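Local coordinates for protein Pgp2 (Campylobacter jejuni subsp. jejuni, PDB 6XJ7) that probably trims peptidoglycan as an LD-carboxypeptidase and helps set the helical cell shape, with peptidoglycan also bound by a pocket on its accessory NTF2 domain, at residues I258-D263 / A275-K280; Y29-A34 / D159-V164. The protein carries 1 engineered substitution. All blocks are in the same frame, centred on the assembly; numbering follows the deposited sequence.

Contact 1: I258-D263 / A275-K280. Engineered in segment 275-280: Ala275 (natural residue Lys).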
ATOM      1  N   ILE A 258      -4.095   1.623  -3.492  1.00 15.34           N
ATOM      2  CA  ILE A 258      -4.225   2.752  -4.405  1.00 20.31           C
ATOM      3  C   ILE A 258      -4.161   3.980  -3.518  1.00 17.94           C
ATOM      4  O   ILE A 258      -5.108   4.272  -2.785  1.00 16.76           O
ATOM      5  CB  ILE A 258      -5.523   2.721  -5.209  1.00 21.65           C
ATOM      6  CG1 ILE A 258      -5.742   1.367  -5.882  1.00 21.29           C
ATOM      7  CG2 ILE A 258      -5.516   3.894  -6.232  1.00 19.67           C
ATOM      8  CD1 ILE A 258      -7.102   1.285  -6.590  1.00 20.45           C
ATOM      9  N   SER A 259      -3.036   4.660  -3.524  1.00 16.83           N
ATOM     10  CA  SER A 259      -2.893   5.896  -2.768  1.00 17.47           C
ATOM     11  C   SER A 259      -2.925   7.042  -3.764  1.00 16.79           C
ATOM     12  O   SER A 259      -2.409   6.932  -4.877  1.00 16.83           O
ATOM     13  CB  SER A 259      -1.599   5.915  -1.942  1.00 23.95           C
ATOM     14  OG  SER A 259      -0.478   6.119  -2.757  1.00 30.50           O
ATOM     15  N   PHE A 260      -3.591   8.114  -3.382  1.00 18.73           N
ATOM     16  CA  PHE A 260      -3.802   9.228  -4.285  1.00 17.21           C
ATOM     17  C   PHE A 260      -4.211  10.415  -3.446  1.00 19.10           C
ATOM     18  O   PHE A 260      -4.679  10.282  -2.313  1.00 17.46           O
ATOM     19  CB  PHE A 260      -4.876   8.980  -5.353  1.00 16.01           C
ATOM     20  CG  PHE A 260      -6.194   8.481  -4.805  1.00 19.81           C
ATOM     21  CD1 PHE A 260      -7.304   9.312  -4.745  1.00 18.23           C
ATOM     22  CD2 PHE A 260      -6.316   7.180  -4.341  1.00 21.04           C
ATOM     23  CE1 PHE A 260      -8.516   8.847  -4.257  1.00 16.05           C
ATOM     24  CE2 PHE A 260      -7.516   6.717  -3.830  1.00 21.43           C
ATOM     25  CZ  PHE A 260      -8.627   7.560  -3.790  1.00 18.75           C
ATOM     26  N   TYR A 261      -4.037  11.569  -4.034  1.00 17.70           N
ATOM     27  CA  TYR A 261      -4.485  12.798  -3.420  1.00 16.68           C
ATOM     28  C   TYR A 261      -5.901  13.110  -3.882  1.00 16.49           C
ATOM     29  O   TYR A 261      -6.212  13.031  -5.074  1.00 18.75           O
ATOM     30  CB  TYR A 261      -3.520  13.922  -3.772  1.00 18.38           C
ATOM     31  CG  TYR A 261      -3.727  15.109  -2.895  1.00 19.52           C
ATOM     32  CD1 TYR A 261      -3.226  15.136  -1.601  1.00 19.27           C
ATOM     33  CD2 TYR A 261      -4.460  16.189  -3.339  1.00 20.56           C
ATOM     34  CE1 TYR A 261      -3.418  16.249  -0.781  1.00 22.41           C
ATOM     35  CE2 TYR A 261      -4.642  17.310  -2.525  1.00 21.71           C
ATOM     36  CZ  TYR A 261      -4.140  17.319  -1.264  1.00 21.12           C
ATOM     37  OH  TYR A 261      -4.342  18.425  -0.471  1.00 19.45           O
ATOM     38  N   GLU A 262      -6.755  13.436  -2.925  1.00 18.43           N
ATOM     39  CA  GLU A 262      -8.175  13.654  -3.138  1.00 21.85           C
ATOM     40  C   GLU A 262      -8.482  15.126  -2.906  1.00 20.33           C
ATOM     41  O   GLU A 262      -8.078  15.693  -1.887  1.00 21.11           O
ATOM     42  CB  GLU A 262      -8.950  12.789  -2.155  1.00 25.04           C
ATOM     43  CG  GLU A 262     -10.224  12.228  -2.559  1.00 27.26           C
ATOM     44  CD  GLU A 262     -10.635  11.166  -1.576  1.00 25.08           C
ATOM     45  OE1 GLU A 262     -10.720   9.976  -1.978  1.00 20.05           O
ATOM     46  OE2 GLU A 262     -10.813  11.523  -0.385  1.00 20.97           O
ATOM     47  N   ASP A 263      -9.184  15.731  -3.852  1.00 17.75           N
ATOM     48  CA  ASP A 263      -9.552  17.133  -3.804  1.00 21.53           C
ATOM     49  C   ASP A 263     -11.040  17.221  -4.114  1.00 21.34           C
ATOM     50  O   ASP A 263     -11.454  16.932  -5.237  1.00 20.24           O
ATOM     51  CB  ASP A 263      -8.731  17.921  -4.806  1.00 28.39           C
ATOM     52  CG  ASP A 263      -8.783  19.390  -4.556  1.00 39.53           C
ATOM     53  OD1 ASP A 263      -9.800  19.866  -4.004  1.00 42.52           O
ATOM     54  OD2 ASP A 263      -7.797  20.046  -4.904  1.00 40.83           O
ATOM     55  N   ALA A 275      -5.461  10.207   0.311  1.00 20.24           N
ATOM     56  CA  ALA A 275      -6.480   9.176   0.346  1.00 18.73           C
ATOM     57  C   ALA A 275      -5.824   7.841   0.047  1.00 18.86           C
ATOM     58  O   ALA A 275      -4.766   7.783  -0.575  1.00 17.19           O
ATOM     59  CB  ALA A 275      -7.595   9.450  -0.671  1.00 14.40           C
ATOM     60  N   ILE A 276      -6.457   6.767   0.498  1.00 16.23           N
ATOM     61  CA  ILE A 276      -5.973   5.422   0.181  1.00 14.25           C
ATOM     62  C   ILE A 276      -7.160   4.490   0.046  1.00 17.30           C
ATOM     63  O   ILE A 276      -8.084   4.532   0.861  1.00 22.96           O
ATOM     64  CB  ILE A 276      -5.020   4.863   1.252  1.00 18.00           C
ATOM     65  CG1 ILE A 276      -4.003   5.891   1.726  1.00 25.09           C
ATOM     66  CG2 ILE A 276      -4.297   3.619   0.668  1.00 22.03           C
ATOM     67  CD1 ILE A 276      -3.166   5.391   2.903  1.00 26.45           C
ATOM     68  N   LEU A 277      -7.130   3.649  -0.989  1.00 17.71           N
ATOM     69  CA  LEU A 277      -7.986   2.478  -1.059  1.00 15.31           C
ATOM     70  C   LEU A 277      -7.115   1.241  -0.963  1.00 16.31           C
ATOM     71  O   LEU A 277      -6.118   1.113  -1.683  1.00 20.28           O
ATOM     72  CB  LEU A 277      -8.789   2.412  -2.364  1.00 16.26           C
ATOM     73  CG  LEU A 277      -9.699   3.620  -2.636  1.00 19.43           C
ATOM     74  CD1 LEU A 277     -10.371   3.479  -3.977  1.00 21.47           C
ATOM     75  CD2 LEU A 277     -10.704   3.738  -1.528  1.00 20.94           C
ATOM     76  N   TYR A 278      -7.485   0.336  -0.081  1.00 15.93           N
ATOM     77  CA  TYR A 278      -6.940  -1.011  -0.086  1.00 14.47           C
ATOM     78  C   TYR A 278      -8.001  -1.864  -0.740  1.00 15.44           C
ATOM     79  O   TYR A 278      -9.147  -1.853  -0.286  1.00 18.07           O
ATOM     80  CB  TYR A 278      -6.644  -1.509   1.324  1.00 15.15           C
ATOM     81  CG  TYR A 278      -5.526  -0.750   1.943  1.00 15.74           C
ATOM     82  CD1 TYR A 278      -4.212  -1.195   1.859  1.00 16.29           C
ATOM     83  CD2 TYR A 278      -5.778   0.446   2.596  1.00 17.23           C
ATOM     84  CE1 TYR A 278      -3.171  -0.450   2.428  1.00 18.21           C
ATOM     85  CE2 TYR A 278      -4.750   1.194   3.156  1.00 19.09           C
ATOM     86  CZ  TYR A 278      -3.458   0.748   3.067  1.00 19.44           C
ATOM     87  OH  TYR A 278      -2.454   1.527   3.625  1.00 17.88           O
ATOM     88  N   VAL A 279      -7.647  -2.550  -1.833  1.00 16.11           N
ATOM     89  CA  VAL A 279      -8.651  -3.191  -2.669  1.00 16.32           C
ATOM     90  C   VAL A 279      -8.192  -4.591  -3.037  1.00 18.26           C
ATOM     91  O   VAL A 279      -7.000  -4.917  -3.008  1.00 18.19           O
ATOM     92  CB  VAL A 279      -8.959  -2.374  -3.958  1.00 15.09           C
ATOM     93  CG1 VAL A 279      -9.141  -0.913  -3.629  1.00 14.13           C
ATOM     94  CG2 VAL A 279      -7.894  -2.564  -5.006  1.00 15.02           C
ATOM     95  N   LYS A 280      -9.172  -5.427  -3.345  1.00 18.48           N
ATOM     96  CA  LYS A 280      -8.945  -6.657  -4.080  1.00 16.57           C
ATOM     97  C   LYS A 280      -9.555  -6.499  -5.459  1.00 20.96           C
ATOM     98  O   LYS A 280     -10.442  -5.674  -5.673  1.00 19.92           O
ATOM     99  CB  LYS A 280      -9.560  -7.863  -3.376  1.00 16.80           C
ATOM    100  CG  LYS A 280     -11.080  -7.909  -3.451  1.00 23.91           C
ATOM    101  CD  LYS A 280     -11.650  -9.055  -2.624  1.00 29.51           C
ATOM    102  CE  LYS A 280     -13.101  -9.343  -2.979  1.00 36.95           C
ATOM    103  NZ  LYS A 280     -13.608 -10.474  -2.142  1.00 39.84           N
TER
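With its CG placed between its own backbone N and carbonyl carbon (chi1 51°), Phe260 turns its ring across to the neighbouring strand, where one face lies over the methyl of Ala275. Ala275, an engineered residue (Lys in the natural protein), puts its CB 3.9 Å from the Phe260 ring centroid and 18° off the ring normal, the geometry of a CH-pi contact. At the ring's edge, near its plane, Leu277 CG approaches Phe260 CE2 at 4.0 Å; Leu277 CG is held beside its own backbone N (chi1 -58°). The carboxylate of Glu262 closes over the same methyl, OE1 standing 3.4 Å from Ala275 CB. Behind these side chains the strands run antiparallel. Ile258 and Leu277 form one hydrogen-bonded pair, with Ile258 N to Leu277 O at 2.8 Å. Phe260 and Ala275 form the other, with Ala275 N to Phe260 O at 2.7 Å. Between them lies the non-hydrogen-bonded pair Ser259 and Ile276, on the opposite face. The two segments thus zip up a beta hairpin of the NTF2-like domain: strand 236-246 flanks 258-263, strand 287-289 borders 275-280, and helix 176-194 packs Leu186 and Trp189 onto Leu277.

Contact 2: Y29-A34 / D159-V164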
ATOM      1  N   TYR A  29       3.660   4.471 -10.457  1.00 20.77           N
ATOM      2  CA  TYR A  29       3.816   5.613  -9.563  1.00 20.33           C
ATOM      3  C   TYR A  29       3.882   6.929 -10.316  1.00 19.12           C
ATOM      4  O   TYR A  29       4.486   7.019 -11.388  1.00 18.78           O
ATOM      5  CB  TYR A  29       5.070   5.468  -8.723  1.00 23.12           C
ATOM      6  CG  TYR A  29       5.025   4.186  -7.916  1.00 21.11           C
ATOM      7  CD1 TYR A  29       4.360   4.145  -6.708  1.00 24.99           C
ATOM      8  CD2 TYR A  29       5.608   3.027  -8.383  1.00 18.49           C
ATOM      9  CE1 TYR A  29       4.284   2.972  -5.968  1.00 24.30           C
ATOM     10  CE2 TYR A  29       5.544   1.832  -7.642  1.00 17.96           C
ATOM     11  CZ  TYR A  29       4.874   1.826  -6.436  1.00 21.72           C
ATOM     12  OH  TYR A  29       4.750   0.694  -5.679  1.00 20.44           O
ATOM     13  N   ASP A  30       3.255   7.935  -9.723  1.00 18.61           N
ATOM     14  CA  ASP A  30       3.269   9.308 -10.192  1.00 19.47           C
ATOM     15  C   ASP A  30       4.452  10.100  -9.645  1.00 19.38           C
ATOM     16  O   ASP A  30       4.684  11.222 -10.094  1.00 18.76           O
ATOM     17  CB  ASP A  30       1.953   9.973  -9.791  1.00 19.25           C
ATOM     18  CG  ASP A  30       1.672  11.224 -10.579  1.00 18.76           C
ATOM     19  OD1 ASP A  30       1.674  11.123 -11.801  1.00 20.50           O
ATOM     20  OD2 ASP A  30       1.451  12.295  -9.992  1.00 18.71           O
ATOM     21  N   ASP A  31       5.200   9.517  -8.711  1.00 20.20           N
ATOM     22  CA  ASP A  31       6.388  10.082  -8.102  1.00 21.06           C
ATOM     23  C   ASP A  31       7.546   9.132  -8.336  1.00 23.08           C
ATOM     24  O   ASP A  31       7.361   7.930  -8.556  1.00 20.38           O
ATOM     25  CB  ASP A  31       6.215  10.284  -6.595  1.00 19.36           C
ATOM     26  CG  ASP A  31       5.017  11.125  -6.256  1.00 21.87           C
ATOM     27  OD1 ASP A  31       4.055  10.648  -5.583  1.00 18.27           O
ATOM     28  OD2 ASP A  31       5.028  12.283  -6.702  1.00 21.08           O
ATOM     29  N   ASN A  32       8.750   9.679  -8.272  1.00 24.15           N
ATOM     30  CA  ASN A  32       9.914   8.840  -8.081  1.00 27.98           C
ATOM     31  C   ASN A  32       9.847   8.284  -6.676  1.00 22.32           C
ATOM     32  O   ASN A  32       9.625   9.023  -5.714  1.00 25.52           O
ATOM     33  CB  ASN A  32      11.202   9.633  -8.264  1.00 35.11           C
ATOM     34  CG  ASN A  32      11.353  10.171  -9.658  1.00 43.31           C
ATOM     35  OD1 ASN A  32      10.784   9.646 -10.614  1.00 49.51           O
ATOM     36  ND2 ASN A  32      12.138  11.231  -9.784  1.00 39.89           N
ATOM     37  N   VAL A  33      10.006   6.975  -6.554  1.00 22.00           N
ATOM     38  CA  VAL A  33       9.866   6.321  -5.265  1.00 23.69           C
ATOM     39  C   VAL A  33      10.950   5.278  -5.159  1.00 21.68           C
ATOM     40  O   VAL A  33      11.566   4.885  -6.149  1.00 21.24           O
ATOM     41  CB  VAL A  33       8.480   5.658  -5.068  1.00 24.22           C
ATOM     42  CG1 VAL A  33       7.389   6.701  -5.267  1.00 29.98           C
ATOM     43  CG2 VAL A  33       8.269   4.491  -6.012  1.00 21.04           C
ATOM     44  N   ALA A  34      11.174   4.834  -3.935  1.00 22.68           N
ATOM     45  CA  ALA A  34      11.946   3.629  -3.701  1.00 22.59           C
ATOM     46  C   ALA A  34      11.038   2.589  -3.082  1.00 20.92           C
ATOM     47  O   ALA A  34      10.168   2.917  -2.274  1.00 22.39           O
ATOM     48  CB  ALA A  34      13.133   3.886  -2.790  1.00 24.64           C
ATOM     49  N   ASP A 159      15.845  10.856   1.943  1.00 28.50           N
ATOM     50  CA  ASP A 159      15.135  11.949   1.290  1.00 33.89           C
ATOM     51  C   ASP A 159      14.215  11.464   0.183  1.00 32.32           C
ATOM     52  O   ASP A 159      13.908  12.216  -0.740  1.00 28.84           O
ATOM     53  CB  ASP A 159      16.110  12.983   0.710  1.00 36.87           C
ATOM     54  CG  ASP A 159      16.980  13.620   1.762  1.00 37.82           C
ATOM     55  OD1 ASP A 159      16.446  14.000   2.823  1.00 39.03           O
ATOM     56  OD2 ASP A 159      18.198  13.736   1.523  1.00 42.50           O
ATOM     57  N   LYS A 160      13.779  10.209   0.215  1.00 30.86           N
ATOM     58  CA  LYS A 160      12.915   9.704  -0.839  1.00 32.67           C
ATOM     59  C   LYS A 160      11.552   9.353  -0.274  1.00 28.11           C
ATOM     60  O   LYS A 160      11.365   9.218   0.937  1.00 24.90           O
ATOM     61  CB  LYS A 160      13.518   8.467  -1.534  1.00 43.01           C
ATOM     62  CG  LYS A 160      14.875   8.719  -2.131  1.00 50.01           C
ATOM     63  CD  LYS A 160      15.394   7.562  -2.956  1.00 52.23           C
ATOM     64  CE  LYS A 160      14.745   7.508  -4.335  1.00 55.09           C
ATOM     65  NZ  LYS A 160      15.606   6.748  -5.305  1.00 57.50           N
ATOM     66  N   LYS A 161      10.597   9.226  -1.177  1.00 30.17           N
ATOM     67  CA  LYS A 161       9.324   8.602  -0.860  1.00 27.96           C
ATOM     68  C   LYS A 161       9.545   7.094  -0.946  1.00 21.85           C
ATOM     69  O   LYS A 161       9.838   6.572  -2.024  1.00 21.08           O
ATOM     70  CB  LYS A 161       8.251   9.074  -1.831  1.00 29.49           C
ATOM     71  CG  LYS A 161       6.913   8.572  -1.478  1.00 26.23           C
ATOM     72  CD  LYS A 161       5.854   8.928  -2.560  1.00 32.33           C
ATOM     73  CE  LYS A 161       5.400  10.361  -2.481  1.00 38.82           C
ATOM     74  NZ  LYS A 161       4.611  10.602  -1.268  1.00 46.71           N
ATOM     75  N   VAL A 162       9.454   6.400   0.187  1.00 23.24           N
ATOM     76  CA  VAL A 162       9.928   5.019   0.290  1.00 22.40           C
ATOM     77  C   VAL A 162       8.800   4.126   0.794  1.00 18.56           C
ATOM     78  O   VAL A 162       8.235   4.357   1.870  1.00 19.43           O
ATOM     79  CB  VAL A 162      11.162   4.905   1.190  1.00 23.21           C
ATOM     80  CG1 VAL A 162      11.670   3.458   1.262  1.00 19.05           C
ATOM     81  CG2 VAL A 162      12.272   5.793   0.674  1.00 24.07           C
ATOM     82  N   PHE A 163       8.483   3.108   0.005  1.00 15.81           N
ATOM     83  CA  PHE A 163       7.433   2.157   0.298  1.00 17.29           C
ATOM     84  C   PHE A 163       8.074   0.847   0.705  1.00 17.53           C
ATOM     85  O   PHE A 163       9.262   0.618   0.469  1.00 18.15           O
ATOM     86  CB  PHE A 163       6.522   1.969  -0.915  1.00 18.01           C
ATOM     87  CG  PHE A 163       5.845   3.234  -1.335  1.00 21.54           C
ATOM     88  CD1 PHE A 163       5.407   4.137  -0.387  1.00 30.07           C
ATOM     89  CD2 PHE A 163       5.660   3.521  -2.657  1.00 24.28           C
ATOM     90  CE1 PHE A 163       4.778   5.304  -0.759  1.00 30.24           C
ATOM     91  CE2 PHE A 163       5.007   4.670  -3.033  1.00 28.75           C
ATOM     92  CZ  PHE A 163       4.570   5.557  -2.078  1.00 29.37           C
ATOM     93  N   VAL A 164       7.282   0.019   1.368  1.00 17.45           N
ATOM     94  CA  VAL A 164       7.767  -1.217   1.952  1.00 16.39           C
ATOM     95  C   VAL A 164       6.849  -2.304   1.436  1.00 18.44           C
ATOM     96  O   VAL A 164       5.628  -2.227   1.616  1.00 19.46           O
ATOM     97  CB  VAL A 164       7.771  -1.176   3.489  1.00 16.88           C
ATOM     98  CG1 VAL A 164       8.019  -2.547   4.064  1.00 15.97           C
ATOM     99  CG2 VAL A 164       8.814  -0.201   4.014  1.00 22.35           C
TER
HETATM  100  O   HOH W   1      11.571   9.567  -4.008  1.00 35.25           O
HETATM  101  O   HOH W   2      13.519   6.891  -7.507  1.00 37.15           O
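Lys160 meets the first segment partly through solvent, a water accepting from its NZ and donating to Val33 O. A second water accepts from Lys161 N and donates to Asn32 O at 2.6 Å, bridging the backbones just before direct pairing begins. Lys161 then sends its chain across to Asp31: with CG anti to the backbone N (chi1 -175°) and bends at chi3 and chi4, its CE comes 3.4 Å from Asp31 OD1. Lys161 NZ stays 4.4 Å from that oxygen, beyond a salt bridge; Asp31 OD1 also accepts a hydrogen bond from Asn243 ND2. Lys161 O accepts from Ala34 N at 2.9 Å, the donor lying in the carbonyl plane. Val162 pairs in parallel with Ala34, its CG2 4.0 Å from Ala34 CB. Phe163 N donates to Ala34 O at 2.8 Å in a nearly straight bond (171°). The edge of the Phe163 ring reaches Tyr29, CE2 lying 3.5 Å from Tyr29 CE1 with the ring planes at 32°, while Val33 CG2 lies over the centre of the Tyr29 ring. Such parallel pairing of two interior strands, 33-39 and 161-167, far apart in sequence, belongs here to the mixed sheet of the YkuD-type L,D-transpeptidase catalytic domain.

In the fold
Contact 1 is the more buried of the two: six of its eight touching residues are buried and none is exposed, against five buried and two exposed of nine in contact 2. Both rest on backbone pairing, but contact 1 is antiparallel and joins neighbouring strands of one hairpin, whereas contact 2 is parallel and joins segments 125 residues apart in the chain. Contact 1 has four direct backbone bonds, contact 2 two, supplemented by two bridging waters at its lysine-bearing margin. Their centres are 16 Å apart and nearest atoms about 5 Å, without touching. Strand 236-246 links their surroundings, pairing with 254-265 while its Asn243 is hydrogen-bonded to Ser259 through its backbone and to Asp31 OD1 through its side-chain ND2.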